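PDB 3I4G: SusD-like carbohydrate binding protein BF1063, which probably binds carbohydrate at the outer membrane and passes it to a partner transporter, as SusD-family lipoproteins do. Local coordinates for residues R129-F134 with T172-A177; A179-F184 with Q198-F203; D223-G228 with E389-Y394; N230-N235 with N415-R420; A234-L239 with A421-P426. All blocks are in the same frame, centred on the assembly; numbering follows the deposited sequence.

The five contacts follow one another as a series of touching neighbours, from the helical part towards long loops. Contacts 1 and 2 share helix 163-180, lie about 11 Å apart between centres, and meet where Phe174 packs on Phe203. Contact 2 passes to contact 3, about 12 Å on, through Ile224 against helix 197-211. Leu391 then joins contact 3 to contact 4, packing on Ile232, Ala416 and Val417. Contacts 4 and 5, about 7 Å between centres, share Ala234 and Asn235: 230-235 runs into 234-239 along one loop, and the end of helix 414-418 leads into the loop 421-426. Contacts 1 and 5 lie about 32 Å apart between centres. All five are structural packing.

Contact 1. Residues R129-F134 with T172-A177; sequences RATQYF and TEFTAA
Two roughly antiparallel helices of the TPR-like helical part of the SusD fold, 116-139 and 163-180, pack here through Ala130 and Phe174, with Arg129 and Glu173 forming a polar flank. The axes of their short segments come within 9.8 Å, a spacing allowed by the small side chain of Ala130. Its CB sits over one face of the Phe174 ring, displaced towards the rim, and makes a CH-pi contact 3.8 Å from the ring centroid. The same methyl touches Glu173 CB at 3.9 Å. The Thr131 and Phe174 side chains cross at about a right angle, with CG2 nearest CE1, while Phe134 CB meets CZ at the ring edge.

Arg129 and Glu173 form a salt bridge: Arg129 NH2 donates to Glu173 OE1 at 3.1 Å with an N-H...O angle of 156°. The acceptor lies in the guanidinium plane, but the donor stands above the carboxylate plane, 59° out of it. A bend in the glutamate chain (chi2 -63°) sets its CD back from the extended course. Water 1 accepts from Arg129 NE at 2.8 Å and donates to Glu173 OE1, making a second, water-mediated link beside the direct one. Water 2 donates to Glu173 OE2 at 2.7 Å and accepts only a weak bond from Arg129 NH2. Both charges have further partners, Arg126 for Glu173 OE2 and Asn103 for Arg129 NH1.

Helix 86-109 packs against Arg129, helix 197-211 touches Phe174 and Phe134 through Thr207, and the Phe134 ring meets Phe203 edge-to-face.

Contact 2. Residues A179-F184 with Q198-F203; sequences ADLPRF and QAALAF
Gln198 OE1 accepts the shortest polar bond of this contact, from the backbone N of Phe184 at 2.8 Å, with an N-H...O angle of 151°. The donor is tilted 27° from the plane of the side-chain carbonyl. A bend in the glutamine chain (chi2 91°) puts CD off the extended line, and the amide then turns its oxygen to the loop. Phe184 CB rests against this amide, 3.5 Å from OE1 and 3.7 Å from NE2, so the group is held by packing as well as by the bond. Arg183 CA also approaches OE1, at 3.5 Å. The second end of the amide is engaged too: Gln198 NE2 donates to Asp229 OD2, and OD1 of the same aspartate forms a salt bridge with Arg183 NH2. Asp229 thus ties the amide to the arginine that precedes Phe184, and both ends of the glutamine amide are satisfied.

The apolar half of the contact is simpler. Leu181 CD1 meets Ala200 CB of the helix at 3.9 Å. A backbone hydrogen bond between Pro182 and Lys197 adds a main-chain tie next to these side chains.

Together these links fasten the chain leaving helix 163-180 to the first turns of helix 197-211, across a short connection with almost no regular structure. Helix 116-139 borders the contact at Leu181 and Pro182, helix 214-227 packs on Gln198 through Ile224 and Leu227, and strand 380-386 lies against Ala202 and Phe203.

Contact 3. Residues D223-G228 with E389-Y394; sequences DIMELG and EVLLGY
Met225 and Tyr394 are brought together by their torsions: the Met225 chain is bent at its last bond (chi3 66°, setting CE), and Tyr394 has CG anti to the backbone N (chi1 175°). Met225 is deposited as selenomethionine. Its selenium approaches the near end of the tyrosine ring, SE to CD2 at 3.4 Å, in a Met-aromatic contact. SE lies 4.0 Å from the Tyr394 ring centroid, 36° off the normal, an oblique approach in which the two side chains cross at about a right angle. Beyond the bend the terminal methyl reaches Leu391, with Met225 CE 3.7 Å from Leu391 CD2. The same leucine methyl touches Met225 CG at 3.8 Å, so it fits against both limbs of the bend.

Beside this group, Ile224 meets Val390 methyl to methyl: Ile224 CD1 lies 3.9 Å from Val390 CG2, while Val390 CG1 packs on Ile224 CB and CG2. Apolar groups make the contact, the selenium-ring approach being its Met-aromatic element.

It joins the last turns of helix 214-227 to helix 387-400, their segment axes 10.3 Å apart at the closest. Helix 197-211 touches Ile224, and His222 and Phe221 of helix 214-227 pack on Tyr394 and Val390.

Contact 4. Residues N230-N235 with N415-R420; sequences NAINAN and NAVRGR
Arg420 and Ile232 form the tight part of this contact, their side chains crossing at about a right angle. Ile232 CG2 lies over one face of the guanidinium, displaced towards the rim and 3.5 Å from Arg420 NH1. That nitrogen donates to the backbone oxygen of Asn233 at 2.8 Å, with an N-H...O angle of 145°, on a lone pair in the carbonyl plane. Chi1 of -175° puts Arg420 CG anti to the backbone N, where it lies 3.0 Å from Asn233 O and 3.3 Å from Ala234 O.

Around this centre the packing is looser. Ile232 CD1 only reaches Val417 CG2 at 4.3 Å, and Ala416 lies at the margin, its carbonyl oxygen 3.8 Å from Ile232 CG2. Ala234 is exposed, its CB directed away from the helix end. Asn233 ND2 turns back within its own loop to Asn235 O, at 2.9 Å.

Arg420 NH1 also forms a salt bridge with Glu250, and NH2 one with Glu447. This buried guanidinium therefore has carboxylates and a main-chain carbonyl as partners, an environment that would favour its positive charge and fix the rotation of the group.

Contact 5. Residues A234-L239 with A421-P426; sequences ANYQEL and ASVNMP
Ser422 places its hydroxyl between Ala234 O and the backbone N of Tyr236, and the contact is built round this one oxygen. Its OG lies between the backbone N and the carbonyl carbon, the crowded position (chi1 59°), and faces the opposite loop. There Ser422 OG donates to Ala234 O at 2.7 Å, on a lone pair in the carbonyl plane, and accepts from the backbone N of Tyr236 at 3.0 Å. The backbone N of Ser422 also donates to Ala234 O, at 3.1 Å, so that one carbonyl takes two bonds from the same residue.

Two apolar pairs add to this. Ala234 CB and Ala421 CB touch at 4.2 Å near the exposed margin. Tyr236 CB packs loosely near Val423 CG2, at 4.3 Å, and this methyl meets the ring obliquely. Chi1 of -176° sets Tyr236 CG anti to the backbone N; the end of the side chain leads away from 421-426, and its OH bonds to Glu447 O and Lys364 NZ. Within the first loop, Asn235 OD1 accepts from Glu238 N at 2.9 Å, an Asx motif at the start of the 3-10 segment 237-239.

Acting as donor and acceptor at once, the serine hydroxyl bridges a carbonyl and an N-H two residues apart, joining the irregular segment 234-236 to the loop 421-426 through main-chain groups and without a charged side chain across the contact.

Contact 1. Residues R129-F134 with T172-A177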
# COMPACT_ATOMS: atom_id res chain seq x y z
N ARG A 129 -8.35 13.15 9.63
CA ARG A 129 -8.58 14.18 8.63
C ARG A 129 -7.30 14.46 7.85
O ARG A 129 -7.31 14.58 6.61
CB ARG A 129 -9.09 15.46 9.31
CG ARG A 129 -9.27 16.61 8.33
CD ARG A 129 -9.84 17.86 9.01
NE ARG A 129 -8.93 18.43 9.99
CZ ARG A 129 -9.17 19.57 10.64
NH1 ARG A 129 -10.27 20.26 10.42
NH2 ARG A 129 -8.28 20.03 11.49
N ALA A 130 -6.19 14.57 8.55
CA ALA A 130 -4.93 14.86 7.89
C ALA A 130 -4.47 13.75 6.94
O ALA A 130 -3.89 14.06 5.89
CB ALA A 130 -3.84 15.18 8.89
N THR A 131 -4.75 12.50 7.28
CA THR A 131 -4.40 11.44 6.36
C THR A 131 -5.13 11.61 5.04
O THR A 131 -4.57 11.33 3.99
CB THR A 131 -4.64 10.00 6.86
OG1 THR A 131 -6.04 9.77 7.08
CG2 THR A 131 -3.82 9.67 8.09
N GLN A 132 -6.36 12.10 5.04
CA GLN A 132 -7.08 12.27 3.78
C GLN A 132 -6.42 13.32 2.93
O GLN A 132 -6.27 13.12 1.73
CB GLN A 132 -8.55 12.62 4.05
CG GLN A 132 -9.26 11.63 4.96
CD GLN A 132 -9.19 10.21 4.46
OE1 GLN A 132 -9.94 9.81 3.58
NE2 GLN A 132 -8.28 9.41 5.05
N TYR A 133 -6.03 14.45 3.52
CA TYR A 133 -5.34 15.49 2.78
C TYR A 133 -3.96 14.99 2.31
O TYR A 133 -3.51 15.38 1.25
CB TYR A 133 -5.24 16.79 3.60
CG TYR A 133 -6.56 17.50 3.61
CD1 TYR A 133 -7.05 18.07 2.46
CD2 TYR A 133 -7.34 17.58 4.77
CE1 TYR A 133 -8.27 18.70 2.44
CE2 TYR A 133 -8.55 18.25 4.77
CZ TYR A 133 -9.01 18.79 3.59
OH TYR A 133 -10.26 19.46 3.52
N PHE A 134 -3.29 14.14 3.08
CA PHE A 134 -2.02 13.56 2.69
C PHE A 134 -2.16 12.79 1.39
O PHE A 134 -1.36 12.98 0.46
CB PHE A 134 -1.48 12.66 3.83
CG PHE A 134 -0.38 11.75 3.40
CD1 PHE A 134 0.93 12.17 3.35
CD2 PHE A 134 -0.66 10.46 2.99
CE1 PHE A 134 1.92 11.35 2.90
CE2 PHE A 134 0.33 9.62 2.54
CZ PHE A 134 1.62 10.08 2.50
N THR A 172 1.70 20.39 10.41
CA THR A 172 1.18 20.95 11.64
C THR A 172 0.18 20.00 12.27
O THR A 172 0.23 19.75 13.50
CB THR A 172 0.52 22.30 11.36
OG1 THR A 172 1.50 23.18 10.78
CG2 THR A 172 -0.08 22.90 12.65
N GLU A 173 -0.74 19.47 11.49
CA GLU A 173 -1.77 18.59 12.01
C GLU A 173 -1.23 17.26 12.54
O GLU A 173 -1.64 16.80 13.61
CB GLU A 173 -2.80 18.34 10.91
CG GLU A 173 -3.63 19.56 10.55
CD GLU A 173 -4.49 20.06 11.69
OE1 GLU A 173 -5.35 19.28 12.16
OE2 GLU A 173 -4.32 21.25 12.12
N PHE A 174 -0.34 16.60 11.80
CA PHE A 174 0.22 15.33 12.29
C PHE A 174 1.06 15.55 13.52
O PHE A 174 1.06 14.70 14.43
CB PHE A 174 1.06 14.62 11.22
CG PHE A 174 0.25 14.00 10.10
CD1 PHE A 174 -0.79 13.14 10.36
CD2 PHE A 174 0.57 14.26 8.78
CE1 PHE A 174 -1.53 12.58 9.35
CE2 PHE A 174 -0.17 13.69 7.77
CZ PHE A 174 -1.22 12.86 8.06
N THR A 175 1.77 16.69 13.59
CA THR A 175 2.58 16.98 14.76
C THR A 175 1.71 17.17 16.01
O THR A 175 1.97 16.62 17.08
CB THR A 175 3.44 18.23 14.52
OG1 THR A 175 4.32 17.99 13.42
CG2 THR A 175 4.27 18.59 15.76
N ALA A 176 0.64 17.95 15.85
CA ALA A 176 -0.31 18.19 16.94
C ALA A 176 -1.05 16.93 17.34
O ALA A 176 -1.27 16.67 18.53
CB ALA A 176 -1.29 19.28 16.52
N ALA A 177 -1.44 16.13 16.38
CA ALA A 177 -2.08 14.85 16.69
C ALA A 177 -1.14 13.94 17.44
O ALA A 177 -1.51 13.38 18.49
CB ALA A 177 -2.59 14.18 15.42
O HOH W 1 -6.37 17.38 10.61
O HOH W 2 -6.65 22.38 12.93

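Contact 2. Residues A179-F184 with Q198-F203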
# COMPACT_ATOMS: atom_id res chain seq x y z
N ALA A 179 1.29 14.59 19.41
CA ALA A 179 1.50 15.04 20.77
C ALA A 179 0.44 14.53 21.73
O ALA A 179 0.76 14.31 22.89
CB ALA A 179 1.53 16.56 20.82
N ASP A 180 -0.79 14.37 21.26
CA ASP A 180 -1.93 14.00 22.12
C ASP A 180 -2.48 12.61 21.91
O ASP A 180 -3.52 12.27 22.45
CB ASP A 180 -3.06 15.04 21.98
CG ASP A 180 -2.75 16.37 22.64
OD1 ASP A 180 -1.87 16.44 23.54
OD2 ASP A 180 -3.43 17.36 22.29
N LEU A 181 -1.76 11.78 21.15
CA LEU A 181 -2.14 10.39 21.00
C LEU A 181 -1.28 9.54 21.93
O LEU A 181 -0.09 9.86 22.12
CB LEU A 181 -1.94 9.93 19.56
CG LEU A 181 -2.89 10.52 18.52
CD1 LEU A 181 -2.44 10.20 17.10
CD2 LEU A 181 -4.33 10.06 18.76
N PRO A 182 -1.85 8.46 22.46
CA PRO A 182 -1.01 7.58 23.29
C PRO A 182 0.08 6.92 22.49
O PRO A 182 -0.10 6.59 21.31
CB PRO A 182 -1.97 6.54 23.85
CG PRO A 182 -3.33 6.85 23.27
CD PRO A 182 -3.23 7.98 22.31
N ARG A 183 1.20 6.68 23.15
CA ARG A 183 2.28 5.92 22.54
C ARG A 183 1.81 4.50 22.31
O ARG A 183 0.95 3.99 23.01
CB ARG A 183 3.54 5.97 23.41
CG ARG A 183 3.42 5.23 24.71
CD ARG A 183 4.58 5.57 25.60
NE ARG A 183 5.85 5.12 25.02
CZ ARG A 183 7.04 5.65 25.30
NH1 ARG A 183 7.16 6.69 26.12
NH2 ARG A 183 8.12 5.11 24.77
N PHE A 184 2.43 3.85 21.34
CA PHE A 184 2.14 2.47 20.93
C PHE A 184 2.13 1.52 22.12
O PHE A 184 1.20 0.68 22.26
CB PHE A 184 3.20 2.01 19.91
CG PHE A 184 3.00 0.60 19.40
CD1 PHE A 184 3.55 -0.48 20.09
CD2 PHE A 184 2.25 0.35 18.25
CE1 PHE A 184 3.39 -1.78 19.63
CE2 PHE A 184 2.10 -0.97 17.80
CZ PHE A 184 2.67 -2.03 18.52
N GLN A 198 3.02 7.10 17.31
CA GLN A 198 3.90 6.66 16.23
C GLN A 198 3.21 6.60 14.87
O GLN A 198 3.89 6.77 13.85
CB GLN A 198 4.53 5.31 16.58
CG GLN A 198 5.55 5.37 17.71
CD GLN A 198 4.97 5.15 19.10
OE1 GLN A 198 3.76 5.40 19.37
NE2 GLN A 198 5.83 4.64 20.01
N ALA A 199 1.91 6.32 14.81
CA ALA A 199 1.18 6.36 13.53
C ALA A 199 1.18 7.77 12.98
O ALA A 199 1.46 7.99 11.78
CB ALA A 199 -0.25 5.81 13.69
N ALA A 200 0.89 8.75 13.83
CA ALA A 200 0.92 10.13 13.39
C ALA A 200 2.34 10.57 12.99
O ALA A 200 2.51 11.28 12.00
CB ALA A 200 0.31 11.07 14.48
N LEU A 201 3.36 10.15 13.75
CA LEU A 201 4.73 10.48 13.38
C LEU A 201 5.15 9.83 12.04
O LEU A 201 5.96 10.42 11.30
CB LEU A 201 5.74 10.08 14.49
CG LEU A 201 5.65 10.82 15.80
CD1 LEU A 201 6.48 10.13 16.88
CD2 LEU A 201 6.10 12.24 15.57
N ALA A 202 4.65 8.64 11.73
CA ALA A 202 5.01 7.99 10.48
C ALA A 202 4.39 8.73 9.31
O ALA A 202 5.05 8.93 8.29
CB ALA A 202 4.55 6.54 10.49
N PHE A 203 3.14 9.17 9.46
CA PHE A 203 2.55 10.00 8.41
C PHE A 203 3.21 11.37 8.32
O PHE A 203 3.35 11.91 7.22
CB PHE A 203 1.04 10.13 8.58
CG PHE A 203 0.30 8.98 7.98
CD1 PHE A 203 -0.08 9.04 6.64
CD2 PHE A 203 0.00 7.83 8.69
CE1 PHE A 203 -0.74 7.98 6.03
CE2 PHE A 203 -0.68 6.78 8.07
CZ PHE A 203 -1.01 6.85 6.74

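Contact 3. Residues D223-G228 with E389-Y394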
# COMPACT_ATOMS: atom_id res chain seq x y z
N ASP A 223 12.23 9.77 15.68
CA ASP A 223 11.45 9.92 16.91
C ASP A 223 10.71 8.64 17.23
O ASP A 223 10.60 8.26 18.39
CB ASP A 223 10.43 11.07 16.81
CG ASP A 223 11.05 12.46 16.88
OD1 ASP A 223 12.22 12.59 17.28
OD2 ASP A 223 10.31 13.44 16.56
N ILE A 224 10.21 7.94 16.21
CA ILE A 224 9.57 6.64 16.42
C ILE A 224 10.59 5.65 16.97
O ILE A 224 10.35 4.88 17.91
CB ILE A 224 8.95 6.13 15.11
CG1 ILE A 224 7.85 7.08 14.63
CG2 ILE A 224 8.42 4.70 15.29
CD1 ILE A 224 7.38 6.78 13.23
N MSE A 225 11.74 5.59 16.32
CA MSE A 225 12.81 4.69 16.79
C MSE A 225 13.22 4.98 18.24
O MSE A 225 13.33 4.06 19.05
CB MSE A 225 14.00 4.80 15.84
CG MSE A 225 13.71 4.43 14.39
SE MSE A 225 15.02 5.01 13.14
CE MSE A 225 16.59 3.89 13.76
N GLU A 226 13.38 6.24 18.59
CA GLU A 226 13.85 6.60 19.93
C GLU A 226 12.80 6.42 21.03
O GLU A 226 13.15 6.27 22.20
CB GLU A 226 14.40 8.02 19.89
CG GLU A 226 15.72 8.10 19.14
CD GLU A 226 16.29 9.50 19.08
OE1 GLU A 226 15.49 10.47 19.00
OE2 GLU A 226 17.53 9.60 19.11
N LEU A 227 11.52 6.40 20.67
CA LEU A 227 10.48 6.07 21.64
C LEU A 227 10.67 4.63 22.12
O LEU A 227 10.42 4.29 23.29
CB LEU A 227 9.08 6.28 21.07
CG LEU A 227 8.57 7.72 21.07
CD1 LEU A 227 7.47 7.93 20.05
CD2 LEU A 227 8.13 8.10 22.48
N GLY A 228 11.12 3.76 21.23
CA GLY A 228 11.52 2.42 21.66
C GLY A 228 10.43 1.41 21.86
O GLY A 228 10.66 0.36 22.44
N GLU A 389 9.14 0.02 7.43
CA GLU A 389 9.09 1.21 6.59
C GLU A 389 9.70 2.40 7.34
O GLU A 389 10.37 3.24 6.74
CB GLU A 389 7.66 1.55 6.17
CG GLU A 389 7.65 2.81 5.29
CD GLU A 389 6.28 3.37 4.97
OE1 GLU A 389 5.27 2.66 5.12
OE2 GLU A 389 6.22 4.56 4.54
N VAL A 390 9.45 2.51 8.63
CA VAL A 390 10.05 3.57 9.43
C VAL A 390 11.57 3.53 9.38
O VAL A 390 12.21 4.57 9.19
CB VAL A 390 9.55 3.48 10.91
CG1 VAL A 390 10.30 4.44 11.82
CG2 VAL A 390 8.03 3.73 10.97
N LEU A 391 12.14 2.34 9.54
CA LEU A 391 13.60 2.20 9.51
C LEU A 391 14.16 2.53 8.14
O LEU A 391 15.15 3.27 8.02
CB LEU A 391 14.01 0.78 9.90
CG LEU A 391 13.69 0.33 11.31
CD1 LEU A 391 14.16 -1.11 11.55
CD2 LEU A 391 14.31 1.27 12.35
N LEU A 392 13.52 2.05 7.07
CA LEU A 392 14.00 2.37 5.72
C LEU A 392 13.74 3.83 5.37
O LEU A 392 14.51 4.44 4.64
CB LEU A 392 13.39 1.44 4.69
CG LEU A 392 13.70 -0.04 4.85
CD1 LEU A 392 12.89 -0.90 3.89
CD2 LEU A 392 15.20 -0.29 4.69
N GLY A 393 12.66 4.39 5.89
CA GLY A 393 12.38 5.79 5.66
C GLY A 393 13.40 6.70 6.31
O GLY A 393 13.83 7.71 5.73
N TYR A 394 13.77 6.39 7.55
CA TYR A 394 14.83 7.12 8.25
C TYR A 394 16.11 7.13 7.42
O TYR A 394 16.69 8.17 7.18
CB TYR A 394 15.05 6.50 9.62
CG TYR A 394 16.20 7.09 10.41
CD1 TYR A 394 16.27 8.45 10.69
CD2 TYR A 394 17.22 6.29 10.91
CE1 TYR A 394 17.31 8.97 11.40
CE2 TYR A 394 18.23 6.81 11.68
CZ TYR A 394 18.29 8.15 11.90
OH TYR A 394 19.32 8.65 12.66

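Contact 4. Residues N230-N235 with N415-R420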
# COMPACT_ATOMS: atom_id res chain seq x y z
N ASN A 230 8.72 -0.02 19.32
CA ASN A 230 8.58 -0.86 18.15
C ASN A 230 9.85 -1.62 17.81
O ASN A 230 10.96 -1.24 18.17
CB ASN A 230 8.13 0.03 17.00
CG ASN A 230 6.79 0.68 17.28
OD1 ASN A 230 6.71 1.89 17.55
ND2 ASN A 230 5.74 -0.12 17.27
N ALA A 231 9.64 -2.72 17.10
CA ALA A 231 10.74 -3.61 16.75
C ALA A 231 10.34 -4.46 15.58
O ALA A 231 9.18 -4.69 15.35
CB ALA A 231 11.07 -4.53 17.92
N ILE A 232 11.35 -4.93 14.86
CA ILE A 232 11.16 -5.86 13.74
C ILE A 232 10.73 -7.22 14.24
O ILE A 232 11.38 -7.81 15.11
CB ILE A 232 12.46 -5.93 12.91
CG1 ILE A 232 12.73 -4.58 12.24
CG2 ILE A 232 12.40 -7.05 11.87
CD1 ILE A 232 11.65 -4.09 11.24
N ASN A 233 9.62 -7.74 13.72
CA ASN A 233 9.10 -9.03 14.10
C ASN A 233 9.92 -10.18 13.50
O ASN A 233 10.31 -10.10 12.35
CB ASN A 233 7.67 -9.18 13.61
CG ASN A 233 6.92 -10.29 14.27
OD1 ASN A 233 6.86 -10.37 15.50
ND2 ASN A 233 6.25 -11.11 13.46
N ALA A 234 10.14 -11.28 14.22
CA ALA A 234 10.94 -12.36 13.65
C ALA A 234 10.34 -12.94 12.38
O ALA A 234 11.05 -13.25 11.43
CB ALA A 234 11.14 -13.47 14.68
N ASN A 235 9.01 -13.06 12.37
CA ASN A 235 8.30 -13.67 11.26
C ASN A 235 7.66 -12.65 10.31
O ASN A 235 6.80 -11.87 10.72
CB ASN A 235 7.25 -14.66 11.78
CG ASN A 235 6.75 -15.56 10.68
OD1 ASN A 235 5.96 -15.19 9.83
ND2 ASN A 235 7.28 -16.78 10.65
N ASN A 415 19.82 -3.20 7.81
CA ASN A 415 20.26 -4.54 8.22
C ASN A 415 19.36 -5.14 9.31
O ASN A 415 19.33 -6.36 9.49
CB ASN A 415 21.73 -4.52 8.60
CG ASN A 415 22.59 -4.18 7.45
OD1 ASN A 415 22.18 -4.39 6.32
ND2 ASN A 415 23.77 -3.65 7.73
N ALA A 416 18.62 -4.31 10.03
CA ALA A 416 17.62 -4.84 10.96
C ALA A 416 16.44 -5.42 10.17
O ALA A 416 15.87 -6.45 10.57
CB ALA A 416 17.16 -3.74 11.92
N VAL A 417 16.11 -4.79 9.04
CA VAL A 417 15.06 -5.30 8.16
C VAL A 417 15.54 -6.56 7.46
O VAL A 417 14.87 -7.60 7.51
CB VAL A 417 14.67 -4.24 7.13
CG1 VAL A 417 13.69 -4.77 6.11
CG2 VAL A 417 14.05 -3.04 7.87
N ARG A 418 16.74 -6.53 6.92
CA ARG A 418 17.27 -7.73 6.25
C ARG A 418 17.59 -8.88 7.21
O ARG A 418 17.53 -10.06 6.85
CB ARG A 418 18.53 -7.38 5.46
CG ARG A 418 18.23 -6.52 4.24
CD ARG A 418 19.46 -6.02 3.54
NE ARG A 418 20.26 -7.07 2.93
CZ ARG A 418 20.03 -7.61 1.73
NH1 ARG A 418 18.96 -7.28 1.00
NH2 ARG A 418 20.86 -8.55 1.29
N GLY A 419 17.95 -8.52 8.43
CA GLY A 419 18.35 -9.46 9.47
C GLY A 419 17.23 -10.12 10.22
O GLY A 419 17.47 -10.96 11.07
N ARG A 420 15.98 -9.76 9.90
CA ARG A 420 14.82 -10.40 10.45
C ARG A 420 15.04 -11.91 10.41
O ARG A 420 15.45 -12.43 9.37
CB ARG A 420 13.60 -9.99 9.58
CG ARG A 420 12.30 -10.46 10.08
CD ARG A 420 11.23 -10.37 9.03
NE ARG A 420 10.98 -9.02 8.53
CZ ARG A 420 10.17 -8.15 9.12
NH1 ARG A 420 9.59 -8.41 10.27
NH2 ARG A 420 9.98 -6.96 8.56

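Contact 5. Residues A234-L239 with A421-P426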
# COMPACT_ATOMS: atom_id res chain seq x y z
N ALA A 234 10.14 -11.28 14.22
CA ALA A 234 10.94 -12.36 13.65
C ALA A 234 10.34 -12.94 12.38
O ALA A 234 11.05 -13.25 11.43
CB ALA A 234 11.14 -13.47 14.68
N ASN A 235 9.01 -13.06 12.37
CA ASN A 235 8.30 -13.67 11.26
C ASN A 235 7.66 -12.65 10.31
O ASN A 235 6.80 -11.87 10.72
CB ASN A 235 7.25 -14.66 11.78
CG ASN A 235 6.75 -15.56 10.68
OD1 ASN A 235 5.96 -15.19 9.83
ND2 ASN A 235 7.28 -16.78 10.65
N TYR A 236 8.07 -12.68 9.05
CA TYR A 236 7.58 -11.75 8.03
C TYR A 236 6.13 -12.06 7.66
O TYR A 236 5.30 -11.16 7.65
CB TYR A 236 8.45 -11.86 6.78
CG TYR A 236 8.17 -10.90 5.64
CD1 TYR A 236 8.75 -9.67 5.60
CD2 TYR A 236 7.42 -11.32 4.54
CE1 TYR A 236 8.57 -8.83 4.52
CE2 TYR A 236 7.22 -10.50 3.45
CZ TYR A 236 7.80 -9.25 3.45
OH TYR A 236 7.61 -8.42 2.36
N GLN A 237 5.84 -13.31 7.34
CA GLN A 237 4.48 -13.69 6.89
C GLN A 237 3.40 -13.32 7.89
O GLN A 237 2.31 -12.87 7.51
CB GLN A 237 4.39 -15.19 6.60
CG GLN A 237 5.22 -15.64 5.42
CD GLN A 237 5.01 -17.09 5.15
OE1 GLN A 237 5.61 -17.95 5.82
NE2 GLN A 237 4.22 -17.40 4.12
N GLU A 238 3.71 -13.49 9.17
CA GLU A 238 2.75 -13.28 10.24
C GLU A 238 2.40 -11.84 10.47
O GLU A 238 1.40 -11.56 11.14
CB GLU A 238 3.26 -13.95 11.56
CG GLU A 238 3.07 -15.47 11.47
CD GLU A 238 3.65 -16.24 12.64
OE1 GLU A 238 4.21 -15.64 13.55
OE2 GLU A 238 3.51 -17.50 12.63
N LEU A 239 3.14 -10.91 9.90
CA LEU A 239 2.75 -9.50 9.91
C LEU A 239 1.44 -9.26 9.21
O LEU A 239 0.78 -8.26 9.51
CB LEU A 239 3.81 -8.66 9.21
CG LEU A 239 5.18 -8.59 9.87
CD1 LEU A 239 6.17 -7.93 8.90
CD2 LEU A 239 5.10 -7.85 11.21
N ALA A 421 14.77 -12.65 11.48
CA ALA A 421 15.13 -14.08 11.50
C ALA A 421 14.60 -14.93 10.36
O ALA A 421 15.28 -15.84 9.87
CB ALA A 421 14.69 -14.70 12.83
N SER A 422 13.38 -14.65 9.93
CA SER A 422 12.75 -15.40 8.85
C SER A 422 13.26 -15.00 7.47
O SER A 422 12.89 -15.62 6.47
CB SER A 422 11.23 -15.22 8.89
OG SER A 422 10.87 -13.84 8.78
N VAL A 423 14.09 -13.96 7.38
CA VAL A 423 14.62 -13.48 6.11
C VAL A 423 16.13 -13.69 6.09
O VAL A 423 16.65 -14.35 5.18
CB VAL A 423 14.17 -12.01 5.91
CG1 VAL A 423 14.84 -11.39 4.69
CG2 VAL A 423 12.64 -11.91 5.80
N ASN A 424 16.81 -13.08 7.06
CA ASN A 424 18.24 -13.34 7.29
C ASN A 424 19.11 -13.16 6.05
O ASN A 424 19.91 -14.03 5.69
CB ASN A 424 18.43 -14.72 7.89
CG ASN A 424 19.83 -14.92 8.43
OD1 ASN A 424 20.39 -14.01 9.03
ND2 ASN A 424 20.37 -16.12 8.24
N MSE A 425 18.90 -12.03 5.38
CA MSE A 425 19.68 -11.71 4.20
C MSE A 425 20.99 -10.99 4.56
O MSE A 425 21.04 -10.32 5.58
CB MSE A 425 18.83 -10.88 3.24
CG MSE A 425 17.75 -11.71 2.56
SE MSE A 425 18.46 -13.00 1.24
CE MSE A 425 18.91 -11.72 -0.09
N PRO A 426 22.01 -11.11 3.71
CA PRO A 426 23.31 -10.55 4.08
C PRO A 426 23.30 -9.05 4.29
O PRO A 426 22.71 -8.32 3.51
CB PRO A 426 24.20 -10.87 2.87
CG PRO A 426 23.55 -11.88 2.11
CD PRO A 426 22.09 -11.86 2.45